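Local coordinates for hypothetical protein PA4535 (Pseudomonas aeruginosa, PDB 1Y0K) that is of unknown function but probably belongs to a family of putative endonucleases of the PD-(D/E)XK nuclease clan, at residues H136-L141 / G168-S173; K63-E68 / P190-A195; P120-K125 / T162-Q167; T156-P161 / R181-H186. All coordinates share one frame; numbering follows the deposited sequence.

Contact 1: H136-L141 / G168-S173; sequences HGELDL and GWRSLS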
loop_
_atom_site.group_PDB
_atom_site.type_symbol
_atom_site.label_atom_id
_atom_site.label_comp_id
_atom_site.label_asym_id
_atom_site.label_seq_id
_atom_site.Cartn_x
_atom_site.Cartn_y
_atom_site.Cartn_z
ATOM N N HIS A 136 2.818 -18.030 1.451
ATOM C CA HIS A 136 3.111 -16.592 1.364
ATOM C C HIS A 136 3.369 -16.188 -0.088
ATOM O O HIS A 136 3.060 -15.062 -0.496
ATOM C CB HIS A 136 4.343 -16.227 2.196
ATOM C CG HIS A 136 4.258 -16.622 3.639
ATOM N ND1 HIS A 136 4.217 -17.938 4.047
ATOM C CD2 HIS A 136 4.260 -15.876 4.771
ATOM C CE1 HIS A 136 4.152 -17.986 5.368
ATOM N NE2 HIS A 136 4.180 -16.749 5.833
ATOM N N GLY A 137 3.944 -17.112 -0.858
ATOM C CA GLY A 137 4.367 -16.839 -2.229
ATOM C C GLY A 137 3.276 -16.654 -3.268
ATOM O O GLY A 137 3.578 -16.395 -4.438
ATOM N N GLU A 138 2.014 -16.779 -2.863
ATOM C CA GLU A 138 0.897 -16.526 -3.777
ATOM C C GLU A 138 0.214 -15.193 -3.461
ATOM O O GLU A 138 -0.781 -14.829 -4.098
ATOM C CB GLU A 138 -0.126 -17.678 -3.746
ATOM C CG GLU A 138 0.393 -18.981 -4.386
ATOM C CD GLU A 138 0.637 -18.873 -5.892
ATOM O OE1 GLU A 138 -0.103 -18.145 -6.583
ATOM O OE2 GLU A 138 1.576 -19.533 -6.397
ATOM N N LEU A 139 0.768 -14.469 -2.488
ATOM C CA LEU A 139 0.129 -13.254 -1.980
ATOM C C LEU A 139 0.854 -11.990 -2.423
ATOM O O LEU A 139 2.081 -11.890 -2.325
ATOM C CB LEU A 139 0.040 -13.293 -0.444
ATOM C CG LEU A 139 -0.747 -14.451 0.196
ATOM C CD1 LEU A 139 -0.741 -14.335 1.722
ATOM C CD2 LEU A 139 -2.183 -14.529 -0.331
ATOM N N ASP A 140 0.070 -11.038 -2.906
ATOM C CA ASP A 140 0.557 -9.711 -3.282
ATOM C C ASP A 140 0.149 -8.711 -2.210
ATOM O O ASP A 140 -1.006 -8.287 -2.146
ATOM C CB ASP A 140 -0.044 -9.329 -4.630
ATOM C CG ASP A 140 0.258 -10.366 -5.706
ATOM O OD1 ASP A 140 1.454 -10.637 -5.940
ATOM O OD2 ASP A 140 -0.694 -10.901 -6.323
ATOM N N LEU A 141 1.089 -8.364 -1.341
ATOM C CA LEU A 141 0.771 -7.492 -0.216
ATOM C C LEU A 141 0.622 -6.053 -0.691
ATOM O O LEU A 141 1.400 -5.585 -1.525
ATOM C CB LEU A 141 1.846 -7.594 0.874
ATOM C CG LEU A 141 1.737 -8.791 1.846
ATOM C CD1 LEU A 141 0.816 -8.450 2.975
ATOM C CD2 LEU A 141 1.272 -10.105 1.183
ATOM N N GLY A 168 8.683 -14.013 2.298
ATOM C CA GLY A 168 8.227 -14.913 1.235
ATOM C C GLY A 168 7.050 -14.476 0.381
ATOM O O GLY A 168 6.601 -15.240 -0.479
ATOM N N TRP A 169 6.549 -13.258 0.591
ATOM C CA TRP A 169 5.456 -12.720 -0.245
ATOM C C TRP A 169 5.819 -12.697 -1.727
ATOM O O TRP A 169 6.983 -12.528 -2.084
ATOM C CB TRP A 169 5.095 -11.278 0.168
ATOM C CG TRP A 169 5.090 -11.038 1.632
ATOM C CD1 TRP A 169 5.940 -10.220 2.338
ATOM C CD2 TRP A 169 4.211 -11.631 2.593
ATOM N NE1 TRP A 169 5.619 -10.256 3.678
ATOM C CE2 TRP A 169 4.576 -11.123 3.864
ATOM C CE3 TRP A 169 3.152 -12.547 2.510
ATOM C CZ2 TRP A 169 3.913 -11.492 5.032
ATOM C CZ3 TRP A 169 2.501 -12.913 3.670
ATOM C CH2 TRP A 169 2.885 -12.386 4.917
ATOM N N ARG A 170 4.814 -12.822 -2.596
ATOM C CA ARG A 170 5.058 -12.718 -4.033
ATOM C C ARG A 170 5.440 -11.292 -4.455
ATOM O O ARG A 170 6.275 -11.088 -5.343
ATOM C CB ARG A 170 3.833 -13.164 -4.824
ATOM C CG ARG A 170 4.136 -13.228 -6.322
ATOM C CD ARG A 170 3.097 -14.004 -7.074
ATOM N NE ARG A 170 1.803 -13.327 -7.103
ATOM C CZ ARG A 170 0.725 -13.861 -7.662
ATOM N NH1 ARG A 170 0.807 -15.069 -8.216
ATOM N NH2 ARG A 170 -0.428 -13.207 -7.661
ATOM N N SER A 171 4.818 -10.317 -3.805
ATOM C CA SER A 171 5.059 -8.904 -4.087
ATOM C C SER A 171 4.615 -8.072 -2.888
ATOM O O SER A 171 3.876 -8.549 -2.020
ATOM C CB SER A 171 4.313 -8.464 -5.361
ATOM O OG SER A 171 2.907 -8.373 -5.149
ATOM N N LEU A 172 5.102 -6.835 -2.836
ATOM C CA LEU A 172 4.715 -5.910 -1.777
ATOM C C LEU A 172 4.688 -4.543 -2.408
ATOM O O LEU A 172 5.650 -4.140 -3.060
ATOM C CB LEU A 172 5.719 -5.934 -0.629
ATOM C CG LEU A 172 5.550 -4.891 0.492
ATOM C CD1 LEU A 172 4.194 -5.018 1.203
ATOM C CD2 LEU A 172 6.680 -5.015 1.486
ATOM N N SER A 173 3.577 -3.851 -2.197
ATOM C CA SER A 173 3.369 -2.511 -2.723
ATOM C C SER A 173 2.781 -1.630 -1.635
ATOM O O SER A 173 2.165 -2.131 -0.689
ATOM C CB SER A 173 2.429 -2.545 -3.927
ATOM O OG SER A 173 2.904 -3.419 -4.937
HETATM O O HOH W 1 1.823 -5.920 -4.322
#
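Two neighbouring parallel strands of the central mixed sheet, 140-146 and 171-175, start side by side here, D140 pairing with S171 and L141 with L172. Across the pair L141 N donates to S171 O (2.9 Å), and S173 N returns the bond to L141 O (2.9 Å). Just ahead of the strands, L139 O takes the backbone N-H of R170 at 2.9 Å, in the carbonyl plane, and only a weak bond from S171 N. D140 and R170 meet side-on: R170 NE gives a nearly straight bond to D140 OD1 (3.0 Å) and R170 NH2 another to D140 OD2 (2.7 Å), both on syn lone pairs, with the two flat groups 24° apart. S171 OG, set between the backbone N and carbonyl carbon (chi1 72°), donates to the anti lone pair of D140 OD1 at 2.8 Å, so three donors of segment 168-173, with G66 N on OD2 as a fourth, hold the buried carboxylate. The connection between the strands passes through helix 162-166, a beta-alpha-beta crossover interrupted by strand 150-153 of the small second sheet, and G168, at positive phi, leads out of that helix. E138 OE1 adds charge to R170 from well outside the guanidinium plane, with no N-H directed at it. On the side of the sheet lined by L141 and L172, L141 CG sits over a face of the W169 indole, 4.0 Å from the five-membered ring centroid, and L141 CD2 reaches W169 CE3 at 3.4 Å. H136 NE2 bonds A126 O; W169 NE1 bonds Q167 OE1. A water joins L141 O, S171 OG and S173 OG.

Contact 2: K63-E68 / P190-A195; sequences KGAGFE and PEFLRA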
loop_
_atom_site.group_PDB
_atom_site.type_symbol
_atom_site.label_atom_id
_atom_site.label_comp_id
_atom_site.label_asym_id
_atom_site.label_seq_id
_atom_site.Cartn_x
_atom_site.Cartn_y
_atom_site.Cartn_z
ATOM N N LYS A 63 -7.305 -9.836 -11.749
ATOM C CA LYS A 63 -6.475 -10.274 -12.890
ATOM C C LYS A 63 -5.164 -10.985 -12.509
ATOM O O LYS A 63 -4.058 -10.586 -12.925
ATOM C CB LYS A 63 -6.183 -9.093 -13.817
ATOM C CG LYS A 63 -7.430 -8.430 -14.363
ATOM C CD LYS A 63 -7.077 -7.301 -15.329
ATOM C CE LYS A 63 -8.354 -6.691 -15.898
ATOM N NZ LYS A 63 -8.116 -5.853 -17.108
ATOM N N GLY A 64 -5.292 -12.032 -11.712
ATOM C CA GLY A 64 -4.139 -12.829 -11.335
ATOM C C GLY A 64 -3.475 -12.378 -10.042
ATOM O O GLY A 64 -2.755 -13.165 -9.420
ATOM N N ALA A 65 -3.696 -11.120 -9.654
ATOM C CA ALA A 65 -3.213 -10.622 -8.358
ATOM C C ALA A 65 -4.078 -11.140 -7.222
ATOM O O ALA A 65 -5.289 -11.283 -7.368
ATOM C CB ALA A 65 -3.165 -9.084 -8.329
ATOM N N GLY A 66 -3.439 -11.424 -6.093
ATOM C CA GLY A 66 -4.144 -11.805 -4.876
ATOM C C GLY A 66 -3.779 -10.752 -3.846
ATOM O O GLY A 66 -2.837 -10.918 -3.074
ATOM N N PHE A 67 -4.525 -9.656 -3.844
ATOM C CA PHE A 67 -4.152 -8.526 -2.992
ATOM C C PHE A 67 -4.537 -8.771 -1.550
ATOM O O PHE A 67 -5.726 -8.908 -1.225
ATOM C CB PHE A 67 -4.803 -7.232 -3.479
ATOM C CG PHE A 67 -4.152 -6.626 -4.700
ATOM C CD1 PHE A 67 -2.783 -6.334 -4.718
ATOM C CD2 PHE A 67 -4.917 -6.305 -5.804
ATOM C CE1 PHE A 67 -2.187 -5.757 -5.844
ATOM C CE2 PHE A 67 -4.343 -5.706 -6.926
ATOM C CZ PHE A 67 -2.972 -5.443 -6.950
ATOM N N GLU A 68 -3.511 -8.812 -0.694
ATOM C CA GLU A 68 -3.669 -8.915 0.745
ATOM C C GLU A 68 -3.474 -7.503 1.294
ATOM O O GLU A 68 -2.358 -6.982 1.326
ATOM C CB GLU A 68 -2.626 -9.894 1.289
ATOM C CG GLU A 68 -2.465 -9.957 2.807
ATOM C CD GLU A 68 -3.566 -10.710 3.495
ATOM O OE1 GLU A 68 -4.576 -11.072 2.832
ATOM O OE2 GLU A 68 -3.405 -10.947 4.719
ATOM N N PRO A 190 1.796 -10.637 -11.246
ATOM C CA PRO A 190 1.176 -9.978 -12.394
ATOM C C PRO A 190 2.105 -8.988 -13.077
ATOM O O PRO A 190 2.871 -8.281 -12.415
ATOM C CB PRO A 190 0.007 -9.234 -11.758
ATOM C CG PRO A 190 -0.414 -10.122 -10.653
ATOM C CD PRO A 190 0.859 -10.723 -10.106
ATOM N N GLU A 191 2.033 -8.930 -14.400
ATOM C CA GLU A 191 2.938 -8.081 -15.159
ATOM C C GLU A 191 2.836 -6.597 -14.785
ATOM O O GLU A 191 3.852 -5.894 -14.790
ATOM C CB GLU A 191 2.723 -8.296 -16.656
ATOM C CG GLU A 191 3.688 -7.546 -17.541
ATOM C CD GLU A 191 3.124 -7.339 -18.926
ATOM O OE1 GLU A 191 1.897 -7.117 -19.031
ATOM O OE2 GLU A 191 3.898 -7.396 -19.903
ATOM N N PHE A 192 1.635 -6.127 -14.435
ATOM C CA PHE A 192 1.458 -4.722 -14.060
ATOM C C PHE A 192 2.248 -4.334 -12.808
ATOM O O PHE A 192 2.678 -3.195 -12.673
ATOM C CB PHE A 192 -0.022 -4.290 -13.980
ATOM C CG PHE A 192 -0.786 -4.862 -12.808
ATOM C CD1 PHE A 192 -0.765 -4.228 -11.562
ATOM C CD2 PHE A 192 -1.560 -6.014 -12.959
ATOM C CE1 PHE A 192 -1.477 -4.755 -10.473
ATOM C CE2 PHE A 192 -2.288 -6.546 -11.876
ATOM C CZ PHE A 192 -2.241 -5.917 -10.633
ATOM N N LEU A 193 2.460 -5.291 -11.909
ATOM C CA LEU A 193 3.343 -5.059 -10.767
ATOM C C LEU A 193 4.812 -4.978 -11.196
ATOM O O LEU A 193 5.515 -4.031 -10.859
ATOM C CB LEU A 193 3.138 -6.139 -9.697
ATOM C CG LEU A 193 1.777 -6.075 -8.997
ATOM C CD1 LEU A 193 1.590 -7.269 -8.066
ATOM C CD2 LEU A 193 1.611 -4.753 -8.231
ATOM N N ARG A 194 5.258 -5.973 -11.959
ATOM C CA ARG A 194 6.646 -6.036 -12.405
ATOM C C ARG A 194 7.041 -4.830 -13.250
ATOM O O ARG A 194 8.152 -4.308 -13.118
ATOM C CB ARG A 194 6.901 -7.351 -13.138
ATOM C CG ARG A 194 7.027 -8.509 -12.140
ATOM C CD ARG A 194 7.427 -9.821 -12.787
ATOM N NE ARG A 194 6.368 -10.316 -13.660
ATOM C CZ ARG A 194 6.410 -10.248 -14.989
ATOM N NH1 ARG A 194 7.468 -9.719 -15.597
ATOM N NH2 ARG A 194 5.398 -10.709 -15.707
ATOM N N ALA A 195 6.097 -4.369 -14.069
ATOM C CA ALA A 195 6.297 -3.210 -14.948
ATOM C C ALA A 195 6.573 -1.904 -14.203
ATOM O O ALA A 195 7.147 -0.969 -14.767
ATOM C CB ALA A 195 5.092 -3.036 -15.855
#
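F67 and F192 reach toward each other tip to tip, their CZ atoms 3.8 Å apart. The approach is not symmetric: F67 CZ lies at the edge of the F192 ring, in its plane, whereas F192 CZ meets the F67 ring obliquely. F192 gets there with CG in the crowded position between its backbone N and carbonyl carbon (chi1 71°), which throws the ring from the short helix 191-194 toward strand 65-73. F67 holds CG beside its own backbone N (chi1 -76°), and A65 CB rests over the rim of one face of its ring. A65 CB serves three rings at once, those of F67, F192 and P190, touching F192 CZ at 4.0 Å and the CG corner of P190 at 3.7 Å. P190 CG also comes within 3.6 Å of A65 N, so the proline ring leans on backbone as well as side chain where the strand begins. P190 stands at the N-cap of the helix, its carbonyl O taking weak bonds from L193 N and R194 N. The contact thus fastens the helix start against the start of strand 65-73 of the mixed sheet, and helix 26-40 adds C34 against F67 and L38 against F192. G66 N bonds D140 OD2, and G64 O, just before the strand, bonds R170 NH2. No hydrogen bond crosses between the segments, and the join with the helix rests on apolar packing alone.

Contact 3: P120-K125 / T162-Q167; sequences PTLRKK and TEYLRQ
Helix 119-132 packs here against the short helix 162-166, a helix-helix contact on one side of the central mixed sheet, where L122 also touches F70 and L172 of its strands. Along the first segment L122 comes first, with CG beside its backbone N and the chain directed at the second helix. Its CD1 methyl sits squarely over the Y164 ring, 3.7 Å from the centroid and 14° off the normal, a CH-pi contact in which the two side chains cross at about a right angle. Y164 OH bonds Q115 O. R123 follows, exposed. Extended from CG to NE, it meets E163 side-on: R123 NE donates to E163 OE2 at 2.6 Å and R123 NH2 to E163 OE1 at 3.0 Å, both on syn lone pairs, the flat groups only 11° apart. E163 is itself fully stretched, CG anti to the backbone N, so two long chains bridge the gap between the helices. The Q167 amide lies beside R123 CG and L122 CB, its plane at 84° to the guanidinium; Q167 OE1, which accepts W169 NE1, lies 3.4 Å from L122 CB.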
loop_
_atom_site.group_PDB
_atom_site.type_symbol
_atom_site.label_atom_id
_atom_site.label_comp_id
_atom_site.label_asym_id
_atom_site.label_seq_id
_atom_site.Cartn_x
_atom_site.Cartn_y
_atom_site.Cartn_z
ATOM N N PRO A 120 5.807 -4.144 11.732
ATOM C CA PRO A 120 5.028 -4.832 12.770
ATOM C C PRO A 120 3.906 -5.711 12.208
ATOM O O PRO A 120 3.783 -6.883 12.587
ATOM C CB PRO A 120 4.487 -3.673 13.611
ATOM C CG PRO A 120 5.580 -2.626 13.479
ATOM C CD PRO A 120 5.903 -2.695 12.011
ATOM N N THR A 121 3.117 -5.164 11.287
ATOM C CA THR A 121 2.005 -5.913 10.709
ATOM C C THR A 121 2.501 -7.048 9.816
ATOM O O THR A 121 1.985 -8.166 9.885
ATOM C CB THR A 121 1.042 -4.961 9.957
ATOM O OG1 THR A 121 0.441 -4.085 10.917
ATOM C CG2 THR A 121 -0.068 -5.736 9.269
ATOM N N LEU A 122 3.503 -6.768 8.985
ATOM C CA LEU A 122 4.051 -7.814 8.115
ATOM C C LEU A 122 4.630 -8.995 8.904
ATOM O O LEU A 122 4.447 -10.144 8.501
ATOM C CB LEU A 122 5.057 -7.255 7.117
ATOM C CG LEU A 122 4.405 -6.443 5.977
ATOM C CD1 LEU A 122 5.470 -5.853 5.088
ATOM C CD2 LEU A 122 3.447 -7.309 5.123
ATOM N N ARG A 123 5.293 -8.709 10.029
ATOM C CA ARG A 123 5.814 -9.771 10.912
ATOM C C ARG A 123 4.689 -10.647 11.477
ATOM O O ARG A 123 4.811 -11.876 11.500
ATOM C CB ARG A 123 6.640 -9.176 12.058
ATOM C CG ARG A 123 7.954 -8.560 11.584
ATOM C CD ARG A 123 8.648 -7.761 12.683
ATOM N NE ARG A 123 9.795 -7.021 12.154
ATOM C CZ ARG A 123 10.218 -5.850 12.623
ATOM N NH1 ARG A 123 9.597 -5.263 13.640
ATOM N NH2 ARG A 123 11.259 -5.254 12.061
ATOM N N LYS A 124 3.608 -10.007 11.923
ATOM C CA LYS A 124 2.456 -10.715 12.485
ATOM C C LYS A 124 1.793 -11.590 11.428
ATOM O O LYS A 124 1.470 -12.762 11.685
ATOM C CB LYS A 124 1.428 -9.739 13.058
ATOM C CG LYS A 124 1.849 -9.012 14.333
ATOM C CD LYS A 124 0.714 -8.091 14.806
ATOM C CE LYS A 124 1.052 -7.379 16.120
ATOM N NZ LYS A 124 0.944 -8.279 17.311
ATOM N N LYS A 125 1.591 -11.028 10.235
ATOM C CA LYS A 125 1.025 -11.815 9.120
ATOM C C LYS A 125 1.903 -12.998 8.736
ATOM O O LYS A 125 1.416 -14.127 8.616
ATOM C CB LYS A 125 0.816 -10.948 7.879
ATOM C CG LYS A 125 -0.317 -9.967 7.958
ATOM C CD LYS A 125 -0.535 -9.369 6.563
ATOM C CE LYS A 125 -1.711 -8.412 6.518
ATOM N NZ LYS A 125 -3.012 -9.090 6.783
ATOM N N THR A 162 14.675 -6.034 2.333
ATOM C CA THR A 162 15.219 -7.379 2.600
ATOM C C THR A 162 14.399 -8.204 3.599
ATOM O O THR A 162 14.186 -9.400 3.394
ATOM C CB THR A 162 16.690 -7.319 3.055
ATOM O OG1 THR A 162 16.780 -6.571 4.267
ATOM C CG2 THR A 162 17.570 -6.649 1.984
ATOM N N GLU A 163 13.936 -7.571 4.676
ATOM C CA GLU A 163 13.164 -8.302 5.672
ATOM C C GLU A 163 11.877 -8.814 5.043
ATOM O O GLU A 163 11.436 -9.923 5.324
ATOM C CB GLU A 163 12.850 -7.449 6.902
ATOM C CG GLU A 163 12.222 -8.276 8.030
ATOM C CD GLU A 163 11.760 -7.475 9.236
ATOM O OE1 GLU A 163 12.208 -6.329 9.441
ATOM O OE2 GLU A 163 10.936 -8.015 9.995
ATOM N N TYR A 164 11.279 -8.000 4.179
ATOM C CA TYR A 164 9.981 -8.353 3.616
ATOM C C TYR A 164 10.134 -9.389 2.503
ATOM O O TYR A 164 9.300 -10.286 2.366
ATOM C CB TYR A 164 9.233 -7.100 3.136
ATOM C CG TYR A 164 9.153 -5.994 4.181
ATOM C CD1 TYR A 164 9.078 -6.285 5.562
ATOM C CD2 TYR A 164 9.169 -4.663 3.802
ATOM C CE1 TYR A 164 9.013 -5.264 6.514
ATOM C CE2 TYR A 164 9.101 -3.635 4.748
ATOM C CZ TYR A 164 9.033 -3.942 6.094
ATOM O OH TYR A 164 8.976 -2.912 7.003
ATOM N N LEU A 165 11.206 -9.267 1.730
ATOM C CA LEU A 165 11.586 -10.315 0.769
ATOM C C LEU A 165 11.734 -11.665 1.474
ATOM O O LEU A 165 11.190 -12.674 1.019
ATOM C CB LEU A 165 12.882 -9.957 0.050
ATOM C CG LEU A 165 12.814 -8.927 -1.084
ATOM C CD1 LEU A 165 14.200 -8.370 -1.383
ATOM C CD2 LEU A 165 12.204 -9.562 -2.331
ATOM N N ARG A 166 12.445 -11.671 2.600
ATOM C CA ARG A 166 12.660 -12.900 3.373
ATOM C C ARG A 166 11.370 -13.534 3.932
ATOM O O ARG A 166 11.334 -14.733 4.203
ATOM C CB ARG A 166 13.709 -12.683 4.479
ATOM C CG ARG A 166 15.138 -12.571 3.930
ATOM C CD ARG A 166 16.195 -12.852 4.995
ATOM N NE ARG A 166 16.285 -11.775 5.977
ATOM C CZ ARG A 166 17.078 -10.711 5.863
ATOM N NH1 ARG A 166 17.875 -10.567 4.806
ATOM N NH2 ARG A 166 17.073 -9.784 6.812
ATOM N N GLN A 167 10.311 -12.742 4.086
ATOM C CA GLN A 167 9.019 -13.254 4.587
ATOM C C GLN A 167 8.263 -14.109 3.559
ATOM O O GLN A 167 7.308 -14.826 3.912
ATOM C CB GLN A 167 8.140 -12.105 5.107
ATOM C CG GLN A 167 8.654 -11.472 6.410
ATOM C CD GLN A 167 7.991 -10.143 6.741
ATOM O OE1 GLN A 167 7.338 -9.523 5.886
ATOM N NE2 GLN A 167 8.158 -9.692 7.993
#

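Contact 4: T156-P161 / R181-H186; sequences TPFPPP and RVLFAH
R181 NH1 is gripped by one bond, to S200 OG, a partner outside both segments. No hydrogen bond joins the proline-rich loop 156-161 to the strand, and between F158 and R181 the contact is carried by flat surfaces. R181 is extended from CG to NE, with CG anti to the backbone N (chi1 179°), and the turn at chi4 of 91° brings its guanidinium almost parallel to the F158 ring, the planes 4° apart. The R181 CD methylene lies over the ring centre, 3.6 Å from the F158 centroid, as a CH-pi contact; R181 NE follows over F158 CG at 3.5 Å, and the rest of the guanidinium slides off toward F158 CB. L183 CD2 lies in the guanidinium plane at its edge and touches F158 CD2 at 4.2 Å. Further along, P161 CG meets the F184 ring obliquely, with P161 CG 3.7 Å from F184 CD2. L183 and F184 both face L172 as a classic beta bulge, which lets two successive side chains of strand 179-185 turn toward the loop. P161 is the N-cap of helix 162-166. The loop runs from strand 150-153 past helix 111-116, where A111 and Q115 touch F158, and lies over strand 179-185; F158 touches M174 of strand 171-175, and L172 of that strand lies against F184.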
loop_
_atom_site.group_PDB
_atom_site.type_symbol
_atom_site.label_atom_id
_atom_site.label_comp_id
_atom_site.label_asym_id
_atom_site.label_seq_id
_atom_site.Cartn_x
_atom_site.Cartn_y
_atom_site.Cartn_z
ATOM N N THR A 156 14.716 11.057 -0.527
ATOM C CA THR A 156 15.471 9.947 0.047
ATOM C C THR A 156 15.129 8.657 -0.708
ATOM O O THR A 156 13.986 8.461 -1.138
ATOM C CB THR A 156 15.197 9.796 1.561
ATOM O OG1 THR A 156 13.814 9.468 1.779
ATOM C CG2 THR A 156 15.503 11.108 2.286
ATOM N N PRO A 157 16.128 7.788 -0.913
ATOM C CA PRO A 157 15.900 6.558 -1.668
ATOM C C PRO A 157 15.298 5.417 -0.832
ATOM O O PRO A 157 15.561 5.336 0.356
ATOM C CB PRO A 157 17.305 6.179 -2.138
ATOM C CG PRO A 157 18.226 6.754 -1.130
ATOM C CD PRO A 157 17.530 7.931 -0.477
ATOM N N PHE A 158 14.498 4.558 -1.463
ATOM C CA PHE A 158 14.000 3.354 -0.785
ATOM C C PHE A 158 15.071 2.273 -0.743
ATOM O O PHE A 158 15.561 1.854 -1.801
ATOM C CB PHE A 158 12.753 2.812 -1.480
ATOM C CG PHE A 158 11.521 3.590 -1.183
ATOM C CD1 PHE A 158 11.229 4.757 -1.893
ATOM C CD2 PHE A 158 10.651 3.172 -0.178
ATOM C CE1 PHE A 158 10.082 5.488 -1.621
ATOM C CE2 PHE A 158 9.492 3.902 0.101
ATOM C CZ PHE A 158 9.204 5.055 -0.620
ATOM N N PRO A 159 15.442 1.818 0.471
ATOM C CA PRO A 159 16.435 0.757 0.559
ATOM C C PRO A 159 15.813 -0.577 0.143
ATOM O O PRO A 159 14.578 -0.702 0.152
ATOM C CB PRO A 159 16.794 0.749 2.045
ATOM C CG PRO A 159 15.578 1.222 2.730
ATOM C CD PRO A 159 14.968 2.237 1.805
ATOM N N PRO A 160 16.649 -1.558 -0.255
ATOM C CA PRO A 160 16.122 -2.894 -0.535
ATOM C C PRO A 160 15.258 -3.394 0.621
ATOM O O PRO A 160 15.658 -3.264 1.775
ATOM C CB PRO A 160 17.389 -3.753 -0.653
ATOM C CG PRO A 160 18.436 -2.806 -1.129
ATOM C CD PRO A 160 18.107 -1.485 -0.468
ATOM N N PRO A 161 14.059 -3.927 0.314
ATOM C CA PRO A 161 13.146 -4.434 1.331
ATOM C C PRO A 161 13.484 -5.861 1.768
ATOM O O PRO A 161 12.661 -6.774 1.626
ATOM C CB PRO A 161 11.787 -4.389 0.623
ATOM C CG PRO A 161 12.110 -4.643 -0.796
ATOM C CD PRO A 161 13.481 -4.034 -1.038
ATOM N N ARG A 181 4.026 2.914 -4.675
ATOM C CA ARG A 181 5.261 2.277 -5.093
ATOM C C ARG A 181 5.130 0.767 -4.976
ATOM O O ARG A 181 4.635 0.257 -3.968
ATOM C CB ARG A 181 6.437 2.760 -4.235
ATOM C CG ARG A 181 7.771 2.105 -4.598
ATOM C CD ARG A 181 8.898 2.613 -3.694
ATOM N NE ARG A 181 10.153 1.918 -3.973
ATOM C CZ ARG A 181 11.067 2.331 -4.854
ATOM N NH1 ARG A 181 10.903 3.464 -5.529
ATOM N NH2 ARG A 181 12.166 1.614 -5.046
ATOM N N VAL A 182 5.574 0.067 -6.012
ATOM C CA VAL A 182 5.766 -1.381 -5.924
ATOM C C VAL A 182 7.170 -1.590 -5.337
ATOM O O VAL A 182 8.175 -1.203 -5.959
ATOM C CB VAL A 182 5.647 -2.048 -7.324
ATOM C CG1 VAL A 182 5.920 -3.556 -7.231
ATOM C CG2 VAL A 182 4.261 -1.781 -7.929
ATOM N N LEU A 183 7.243 -2.161 -4.130
ATOM C CA LEU A 183 8.538 -2.363 -3.455
ATOM C C LEU A 183 9.319 -3.524 -4.042
ATOM O O LEU A 183 10.530 -3.417 -4.242
ATOM C CB LEU A 183 8.383 -2.555 -1.942
ATOM C CG LEU A 183 7.756 -1.399 -1.157
ATOM C CD1 LEU A 183 7.894 -1.641 0.338
ATOM C CD2 LEU A 183 8.409 -0.065 -1.533
ATOM N N PHE A 184 8.628 -4.634 -4.294
ATOM C CA PHE A 184 9.217 -5.767 -4.998
ATOM C C PHE A 184 8.126 -6.624 -5.606
ATOM O O PHE A 184 6.980 -6.589 -5.168
ATOM C CB PHE A 184 10.151 -6.602 -4.092
ATOM C CG PHE A 184 9.443 -7.434 -3.034
ATOM C CD1 PHE A 184 8.912 -8.690 -3.341
ATOM C CD2 PHE A 184 9.375 -6.987 -1.714
ATOM C CE1 PHE A 184 8.289 -9.467 -2.361
ATOM C CE2 PHE A 184 8.768 -7.758 -0.722
ATOM C CZ PHE A 184 8.221 -9.000 -1.042
ATOM N N ALA A 185 8.485 -7.393 -6.633
ATOM C CA ALA A 185 7.539 -8.320 -7.236
ATOM C C ALA A 185 8.321 -9.428 -7.912
ATOM O O ALA A 185 9.189 -9.152 -8.752
ATOM C CB ALA A 185 6.647 -7.613 -8.226
ATOM N N HIS A 186 8.049 -10.666 -7.506
ATOM C CA HIS A 186 8.738 -11.824 -8.067
ATOM C C HIS A 186 8.272 -12.113 -9.489
ATOM O O HIS A 186 7.226 -11.639 -9.924
ATOM C CB HIS A 186 8.538 -13.061 -7.195
ATOM C CG HIS A 186 9.362 -13.065 -5.949
ATOM N ND1 HIS A 186 10.680 -13.481 -5.927
ATOM C CD2 HIS A 186 9.050 -12.730 -4.677
ATOM C CE1 HIS A 186 11.142 -13.394 -4.692
ATOM N NE2 HIS A 186 10.174 -12.937 -3.916
#

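Contact 1 lies between contacts 2 and 3 and touches all three others. Its salt bridge reaches segment 63-68 of contact 2, about 10 Å away between centres, through D140 OD2 to G66 N (2.8 Å) and R170 NH2 to G64 O (2.9 Å). Contact 3, also about 10 Å off, packs on the L141 and L172 side. Contact 4 adds the next strand, R170 O meeting H186 N at 2.8 Å, and meets contact 3 where L165 CD2 touches F184 CD1 at 3.6 Å. E68 OE2 of contact 2 pairs with K125 NZ of contact 3 at 2.8 Å; E68 and nearby D59 perhaps recall the acidic residues of PD-(D/E)XK nucleases, but no active site is established.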